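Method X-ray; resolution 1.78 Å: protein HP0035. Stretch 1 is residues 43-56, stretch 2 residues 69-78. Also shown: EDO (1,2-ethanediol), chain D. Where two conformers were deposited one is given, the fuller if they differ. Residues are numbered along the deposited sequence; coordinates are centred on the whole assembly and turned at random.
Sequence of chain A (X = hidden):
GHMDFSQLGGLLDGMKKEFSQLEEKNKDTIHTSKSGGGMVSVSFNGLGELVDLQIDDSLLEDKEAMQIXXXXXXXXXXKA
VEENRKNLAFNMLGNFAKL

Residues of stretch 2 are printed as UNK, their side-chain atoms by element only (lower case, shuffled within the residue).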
ATOM      1  N   SER A  43     -25.020 -19.219  -0.698  1.00 17.66           N
ATOM      2  CA  SER A  43     -24.240 -18.447  -1.672  1.00 17.11           C
ATOM      3  C   SER A  43     -23.419 -17.378  -0.958  1.00 15.73           C
ATOM      4  O   SER A  43     -23.941 -16.594  -0.163  1.00 17.49           O
ATOM      5  CB  SER A  43     -25.156 -17.766  -2.695  1.00 18.14           C
ATOM      6  OG  SER A  43     -25.869 -18.748  -3.419  1.00 20.09           O
ATOM      7  N   PHE A  44     -22.151 -17.317  -1.336  1.00 17.24           N
ATOM      8  CA  PHE A  44     -21.237 -16.308  -0.842  1.00 17.67           C
ATOM      9  C   PHE A  44     -20.785 -15.432  -1.979  1.00 18.44           C
ATOM     10  O   PHE A  44     -20.622 -15.914  -3.112  1.00 19.71           O
ATOM     11  CB  PHE A  44     -19.988 -16.982  -0.300  1.00 17.87           C
ATOM     12  CG  PHE A  44     -20.212 -17.754   0.987  1.00 17.85           C
ATOM     13  CD1 PHE A  44     -20.120 -17.100   2.210  1.00 21.06           C
ATOM     14  CD2 PHE A  44     -20.496 -19.130   0.968  1.00 19.19           C
ATOM     15  CE1 PHE A  44     -20.302 -17.782   3.413  1.00 21.29           C
ATOM     16  CE2 PHE A  44     -20.675 -19.829   2.195  1.00 17.07           C
ATOM     17  CZ  PHE A  44     -20.573 -19.136   3.408  1.00 19.22           C
ATOM     18  N   ASN A  45     -20.488 -14.184  -1.662  1.00 17.36           N
ATOM     19  CA  ASN A  45     -19.685 -13.415  -2.616  1.00 17.26           C
ATOM     20  C   ASN A  45     -18.194 -13.650  -2.367  1.00 16.75           C
ATOM     21  O   ASN A  45     -17.801 -14.343  -1.416  1.00 18.15           O
ATOM     22  CB  ASN A  45     -20.100 -11.939  -2.625  1.00 15.62           C
ATOM     23  CG  ASN A  45     -19.720 -11.184  -1.354  1.00 16.96           C
ATOM     24  OD1 ASN A  45     -18.825 -11.575  -0.585  1.00 16.78           O
ATOM     25  ND2 ASN A  45     -20.426 -10.082  -1.118  1.00 18.66           N
ATOM     26  N   GLY A  46     -17.352 -13.081  -3.227  1.00 17.21           N
ATOM     27  CA  GLY A  46     -15.930 -13.337  -3.161  1.00 18.08           C
ATOM     28  C   GLY A  46     -15.227 -12.593  -2.048  1.00 17.86           C
ATOM     29  O   GLY A  46     -14.016 -12.764  -1.854  1.00 18.30           O
ATOM     30  N   LEU A  47     -15.977 -11.807  -1.282  1.00 17.98           N
ATOM     31  CA  LEU A  47     -15.447 -11.224  -0.033  1.00 17.87           C
ATOM     32  C   LEU A  47     -15.705 -12.183   1.120  1.00 18.94           C
ATOM     33  O   LEU A  47     -15.218 -11.974   2.232  1.00 18.44           O
ATOM     34  CB  LEU A  47     -16.127  -9.890   0.302  1.00 18.21           C
ATOM     35  CG  LEU A  47     -16.055  -8.837  -0.803  1.00 18.23           C
ATOM     36  CD1 LEU A  47     -16.725  -7.523  -0.333  1.00 19.91           C
ATOM     37  CD2 LEU A  47     -14.611  -8.571  -1.177  1.00 19.38           C
ATOM     38  N   GLY A  48     -16.478 -13.224   0.876  1.00 17.53           N
ATOM     39  CA  GLY A  48     -16.853 -14.169   1.950  1.00 17.43           C
ATOM     40  C   GLY A  48     -18.118 -13.824   2.699  1.00 17.70           C
ATOM     41  O   GLY A  48     -18.467 -14.474   3.697  1.00 21.03           O
ATOM     42  N   GLU A  49     -18.832 -12.814   2.239  1.00 17.78           N
ATOM     43  CA  GLU A  49     -20.168 -12.484   2.782  1.00 17.83           C
ATOM     44  C   GLU A  49     -21.224 -13.469   2.288  1.00 18.82           C
ATOM     45  O   GLU A  49     -21.250 -13.868   1.101  1.00 19.44           O
ATOM     46  CB  GLU A  49     -20.557 -11.058   2.370  1.00 19.41           C
ATOM     47  CG  GLU A  49     -19.524 -10.057   2.941  1.00 22.22           C
ATOM     48  CD  GLU A  49     -19.592  -8.635   2.392  1.00 28.85           C
ATOM     49  OE1 GLU A  49     -20.170  -8.406   1.318  1.00 24.45           O
ATOM     50  OE2 GLU A  49     -18.982  -7.751   3.049  1.00 33.47           O
ATOM     51  N   LEU A  50     -22.061 -13.899   3.211  1.00 19.07           N
ATOM     52  CA  LEU A  50     -23.139 -14.825   2.891  1.00 18.27           C
ATOM     53  C   LEU A  50     -24.273 -13.976   2.331  1.00 18.53           C
ATOM     54  O   LEU A  50     -24.779 -13.086   3.023  1.00 20.36           O
ATOM     55  CB  LEU A  50     -23.539 -15.566   4.173  1.00 17.35           C
ATOM     56  CG  LEU A  50     -24.647 -16.586   3.989  1.00 19.70           C
ATOM     57  CD1 LEU A  50     -24.212 -17.707   3.036  1.00 19.46           C
ATOM     58  CD2 LEU A  50     -24.967 -17.155   5.401  1.00 20.65           C
ATOM     59  N   VAL A  51     -24.664 -14.259   1.084  1.00 19.17           N
ATOM     60  CA  VAL A  51     -25.628 -13.394   0.370  1.00 19.79           C
ATOM     61  C   VAL A  51     -26.957 -14.071   0.084  1.00 20.31           C
ATOM     62  O   VAL A  51     -27.970 -13.383  -0.178  1.00 20.89           O
ATOM     63  CB  VAL A  51     -25.003 -12.802  -0.927  1.00 19.97           C
ATOM     64  CG1 VAL A  51     -23.760 -11.916  -0.531  1.00 22.37           C
ATOM     65  CG2 VAL A  51     -24.570 -13.872  -1.880  1.00 20.67           C
ATOM     66  N   ASP A  52     -26.975 -15.404   0.165  1.00 18.81           N
ATOM     67  CA  ASP A  52     -28.232 -16.128   0.091  1.00 20.15           C
ATOM     68  C   ASP A  52     -28.152 -17.426   0.861  1.00 19.35           C
ATOM     69  O   ASP A  52     -27.077 -18.024   1.014  1.00 18.33           O
ATOM     70  CB  ASP A  52     -28.681 -16.435  -1.364  1.00 20.40           C
ATOM     71  CG  ASP A  52     -30.239 -16.576  -1.478  1.00 23.39           C
ATOM     72  OD1 ASP A  52     -30.968 -16.358  -0.491  1.00 26.54           O
ATOM     73  OD2 ASP A  52     -30.742 -16.869  -2.559  1.00 29.92           O
ATOM     74  N   LEU A  53     -29.310 -17.862   1.339  1.00 20.27           N
ATOM     75  CA  LEU A  53     -29.356 -19.079   2.168  1.00 21.78           C
ATOM     76  C   LEU A  53     -30.763 -19.627   1.947  1.00 22.91           C
ATOM     77  O   LEU A  53     -31.753 -18.881   2.141  1.00 23.29           O
ATOM     78  CB  LEU A  53     -29.079 -18.698   3.626  1.00 22.67           C
ATOM     79  CG  LEU A  53     -28.904 -19.805   4.665  1.00 26.34           C
ATOM     80  CD1 LEU A  53     -27.977 -19.336   5.778  1.00 27.34           C
ATOM     81  CD2 LEU A  53     -30.242 -20.122   5.261  1.00 24.44           C
ATOM     82  N   GLN A  54     -30.853 -20.868   1.441  1.00 22.47           N
ATOM     83  CA  GLN A  54     -32.151 -21.507   1.156  1.00 23.19           C
ATOM     84  C   GLN A  54     -32.164 -22.941   1.673  1.00 22.42           C
ATOM     85  O   GLN A  54     -31.221 -23.712   1.431  1.00 22.03           O
ATOM     86  CB  GLN A  54     -32.495 -21.478  -0.334  1.00 23.65           C
ATOM     87  CG  GLN A  54     -32.743 -20.027  -0.939  1.00 27.68           C
ATOM     88  CD  GLN A  54     -33.922 -19.247  -0.294  1.00 32.34           C
ATOM     89  OE1 GLN A  54     -34.965 -19.823   0.018  1.00 34.63           O
ATOM     90  NE2 GLN A  54     -33.747 -17.925  -0.109  1.00 31.27           N
ATOM     91  N   ILE A  55     -33.236 -23.256   2.401  1.00 21.20           N
ATOM     92  CA  ILE A  55     -33.375 -24.528   3.114  1.00 20.20           C
ATOM     93  C   ILE A  55     -34.716 -25.130   2.657  1.00 20.45           C
ATOM     94  O   ILE A  55     -35.738 -24.436   2.703  1.00 20.46           O
ATOM     95  CB  ILE A  55     -33.414 -24.287   4.644  1.00 21.07           C
ATOM     96  CG1 ILE A  55     -32.130 -23.606   5.117  1.00 19.48           C
ATOM     97  CG2 ILE A  55     -33.672 -25.621   5.416  1.00 19.51           C
ATOM     98  CD1 ILE A  55     -32.213 -23.005   6.515  1.00 20.13           C
ATOM     99  N   ASP A  56     -34.716 -26.397   2.231  1.00 20.87           N
ATOM    100  CA  ASP A  56     -35.968 -27.065   1.819  1.00 21.91           C
ATOM    101  C   ASP A  56     -36.903 -27.176   3.003  1.00 21.36           C
ATOM    102  O   ASP A  56     -36.459 -27.459   4.108  1.00 21.73           O
ATOM    103  CB  ASP A  56     -35.685 -28.444   1.248  1.00 22.31           C
ATOM    104  CG  ASP A  56     -36.895 -29.037   0.549  1.00 26.13           C
ATOM    105  OD1 ASP A  56     -37.039 -28.815  -0.660  1.00 30.89           O
ATOM    106  OD2 ASP A  56     -37.731 -29.673   1.215  1.00 25.00           O
ATOM    107  N   UNK A  69     -26.401 -30.202   7.796  1.00 15.94           N
ATOM    108  CA  UNK A  69     -26.297 -29.806   6.395  1.00 15.82           C
ATOM    109  C   UNK A  69     -25.972 -28.316   6.224  1.00 16.48           C
ATOM    110  O   UNK A  69     -25.214 -27.970   5.341  1.00 16.68           O
ATOM    111  c   UNK A  69     -26.985 -33.913   5.278  1.00 16.47           C
ATOM    112  c   UNK A  69     -27.568 -30.150   5.613  1.00 15.48           C
ATOM    113  o   UNK A  69     -28.491 -35.760   5.348  1.00 19.27           O
ATOM    114  c   UNK A  69     -28.281 -34.389   5.415  1.00 17.48           C
ATOM    115  c   UNK A  69     -27.826 -31.631   5.548  1.00 14.56           C
ATOM    116  c   UNK A  69     -29.355 -33.510   5.624  1.00 17.51           C
ATOM    117  c   UNK A  69     -26.760 -32.534   5.349  1.00 17.11           C
ATOM    118  c   UNK A  69     -29.122 -32.144   5.686  1.00 18.05           C
ATOM    119  N   UNK A  70     -26.504 -27.461   7.080  1.00 16.78           N
ATOM    120  CA  UNK A  70     -26.085 -26.047   7.065  1.00 18.51           C
ATOM    121  C   UNK A  70     -24.600 -25.919   7.329  1.00 18.61           C
ATOM    122  O   UNK A  70     -23.877 -25.244   6.578  1.00 17.96           O
ATOM    123  c   UNK A  70     -29.122 -24.443   8.817  1.00 21.27           C
ATOM    124  c   UNK A  70     -28.259 -24.843   7.605  1.00 21.20           C
ATOM    125  c   UNK A  70     -28.210 -23.674   6.564  1.00 21.38           C
ATOM    126  c   UNK A  70     -26.854 -25.216   8.088  1.00 18.96           C
ATOM    127  N   UNK A  71     -24.123 -26.544   8.389  1.00 18.34           N
ATOM    128  CA  UNK A  71     -22.694 -26.440   8.702  1.00 18.88           C
ATOM    129  C   UNK A  71     -21.782 -26.996   7.594  1.00 19.00           C
ATOM    130  O   UNK A  71     -20.736 -26.391   7.313  1.00 18.69           O
ATOM    131  c   UNK A  71     -22.398 -27.156  10.007  1.00 17.71           C
ATOM    132  c   UNK A  71     -22.912 -26.366  11.175  1.00 20.74           C
ATOM    133  c   UNK A  71     -20.442 -26.866  12.666  1.00 28.87           C
ATOM    134 se   UNK A  71     -22.323 -27.150  12.856  0.50 25.02          SE
ATOM    135  N   UNK A  72     -22.187 -28.115   6.970  1.00 17.42           N
ATOM    136  CA  UNK A  72     -21.440 -28.698   5.879  1.00 19.19           C
ATOM    137  C   UNK A  72     -21.339 -27.710   4.689  1.00 19.34           C
ATOM    138  O   UNK A  72     -20.237 -27.429   4.208  1.00 18.81           O
ATOM    139  o   UNK A  72     -21.428 -30.541   4.337  1.00 27.50           O
ATOM    140  c   UNK A  72     -22.157 -29.982   5.394  1.00 19.65           C
ATOM    141  N   UNK A  73     -22.484 -27.180   4.268  1.00 18.23           N
ATOM    142  CA  UNK A  73     -22.508 -26.278   3.085  1.00 17.47           C
ATOM    143  C   UNK A  73     -21.766 -24.992   3.396  1.00 17.85           C
ATOM    144  O   UNK A  73     -20.997 -24.486   2.550  1.00 17.55           O
ATOM    145  c   UNK A  73     -23.929 -25.960   2.652  1.00 18.35           C
ATOM    146  N   UNK A  74     -21.988 -24.471   4.606  1.00 17.03           N
ATOM    147  CA  UNK A  74     -21.347 -23.193   4.985  1.00 17.81           C
ATOM    148  C   UNK A  74     -19.844 -23.363   5.046  1.00 18.48           C
ATOM    149  O   UNK A  74     -19.088 -22.537   4.487  1.00 18.17           O
ATOM    150  c   UNK A  74     -23.330 -22.154   6.171  1.00 17.33           C
ATOM    151  c   UNK A  74     -23.937 -22.053   7.573  1.00 18.63           C
ATOM    152  c   UNK A  74     -23.381 -20.761   5.454  1.00 16.28           C
ATOM    153  c   UNK A  74     -21.899 -22.693   6.303  1.00 16.70           C
ATOM    154  N   UNK A  75     -19.382 -24.421   5.713  1.00 17.19           N
ATOM    155  CA  UNK A  75     -17.937 -24.632   5.772  1.00 17.79           C
ATOM    156  C   UNK A  75     -17.296 -24.861   4.385  1.00 17.96           C
ATOM    157  O   UNK A  75     -16.185 -24.374   4.128  1.00 17.71           O
ATOM    158  n   UNK A  75     -18.073 -25.929   9.096  1.00 17.87           N
ATOM    159  c   UNK A  75     -17.436 -25.264   8.166  1.00 19.94           C
ATOM    160  o   UNK A  75     -16.714 -24.293   8.421  1.00 21.51           O
ATOM    161  c   UNK A  75     -17.600 -25.764   6.758  1.00 17.10           C
ATOM    162  N   UNK A  76     -17.997 -25.590   3.500  1.00 18.96           N
ATOM    163  CA  UNK A  76     -17.502 -25.820   2.142  0.50 18.84           C
ATOM    164  C   UNK A  76     -17.337 -24.459   1.449  1.00 18.99           C
ATOM    165  O   UNK A  76     -16.323 -24.186   0.820  1.00 19.40           O
ATOM    166  o   UNK A  76     -17.455 -28.585   2.465  0.50 19.83           O
ATOM    167  c   UNK A  76     -18.341 -28.183   1.678  0.50 19.59           C
ATOM    168  c   UNK A  76     -18.474 -26.697   1.351  0.50 18.94           C
ATOM    169  o   UNK A  76     -19.139 -28.955   1.130  0.50 20.37           O
ATOM    170  N   UNK A  77     -18.347 -23.606   1.592  1.00 18.52           N
ATOM    171  CA  UNK A  77     -18.315 -22.258   1.003  1.00 18.49           C
ATOM    172  C   UNK A  77     -17.232 -21.352   1.566  1.00 18.11           C
ATOM    173  O   UNK A  77     -16.504 -20.713   0.783  1.00 18.01           O
ATOM    174  N   UNK A  78     -17.123 -21.281   2.894  1.00 17.42           N
ATOM    175  CA  UNK A  78     -16.053 -20.506   3.552  1.00 17.43           C
ATOM    176  C   UNK A  78     -14.679 -21.011   3.109  1.00 17.42           C
ATOM    177  O   UNK A  78     -13.790 -20.194   2.827  1.00 17.78           O
ATOM    178  c   UNK A  78     -17.233 -19.654   5.683  1.00 18.88           C
ATOM    179  c   UNK A  78     -18.288 -20.208   6.444  1.00 18.48           C
ATOM    180  c   UNK A  78     -18.260 -17.444   5.977  1.00 14.14           C
ATOM    181  c   UNK A  78     -19.303 -19.413   6.969  1.00 16.97           C
ATOM    182  c   UNK A  78     -19.287 -18.046   6.743  1.00 18.27           C
ATOM    183  c   UNK A  78     -17.224 -18.268   5.472  1.00 19.08           C
ATOM    184  c   UNK A  78     -16.137 -20.543   5.104  1.00 17.46           C
ATOM    185  o   UNK A  78     -20.279 -17.242   7.203  1.00 17.94           O
TER
HETATM  186  C1  EDO D 103     -15.723  -8.588   5.844  1.00 48.58           C
HETATM  187  O1  EDO D 103     -16.054  -8.718   4.455  1.00 50.60           O
HETATM  188  C2  EDO D 103     -16.973  -8.910   6.654  1.00 48.98           C
HETATM  189  O2  EDO D 103     -18.174  -8.378   6.054  1.00 49.66           O
HETATM  190  O   HOH W   1     -20.325 -14.771   5.956  1.00 20.36           O

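Position 69 opens this segment of helix with one carbon leading to a ring of six carbons that bears a single oxygen. That pattern is tyrosine, and Tyr69 stays out of reach of stretch 1.

Position 70 carries four carbons, forked at the second, and points toward the strand. One carbon of the fork lies 4.1 Å from Ile55 CD1 and 4.3 Å from Leu53 CD2. A fork one carbon beyond CB, with no heteroatom, is leucine; that carbon is CD2 of Leu70, which touches two apolar strand side chains.

Position 71 has an unbranched chain of two carbons, a selenium and a terminal carbon. This is methionine in its selenium form, and Met71 has no contact with stretch 1. Position 72 has one carbon and one oxygen, the mark of serine, and Ser72 also lies out of reach. At position 73 a single carbon makes alanine; Ala73 points sideways and makes no contact with stretch 1.

Position 74 repeats the four carbons forked at the second. CA-to-CB points sideways, but the end comes nearer: one carbon of the fork sits 3.8 Å from Phe44 CZ and 3.9 Å from Leu50 CD2. This is Leu74, and the carbon in both contacts is its CD2. Both helix leucines share the m,t rotamer.

Position 75 shows two carbons, the second holding one oxygen and one nitrogen: an amide, hence Asn75, which points away. Its ND2 makes a weak hydrogen bond back to Met71 O, 3.2 Å. Position 76 has two carbons, the second with two oxygens, a carboxylate; Asp76 is exposed, and the end of its side chain leads away from the contact.

Position 77 has no side-chain atoms at all, so it is glycine. Phe44 CE2 lies 3.6 Å from Gly77 CA, and an ideal CB here would fall only 2.2 Å from that CE2, a clash. The bare backbone gives the ring its room.

Position 78 has one carbon and a six-carbon ring with one oxygen. A ring carbon lies 3.3 Å from Phe44 CE1 and 3.7 Å from Gly48 O. This is Tyr78, and the carbon is CE1. The edge of Phe44 meets the face of Tyr78, with ring centroids 4.6 Å apart and planes at 59°.

The rules are legible. The helix crosses strand 50-55 at 151°, nearly antiparallel, so Leu70 meets Leu53 and Ile55 while Leu74, one turn later, meets Leu50 and Phe44. Phe44 is the hub, filling the space that Gly77 leaves. No direct hydrogen bond joins the stretches; the polar link is one water, which donates to Gly48 O (2.9 Å) and accepts from Tyr78 OH (2.8 Å). On stretch 1, Asn45 OD1 accepts from Leu47 N (2.9 Å) and Glu49 N (3.1 Å), bracing the turn between the strands.

Stretch 2 69-78: YLMSALNDGY
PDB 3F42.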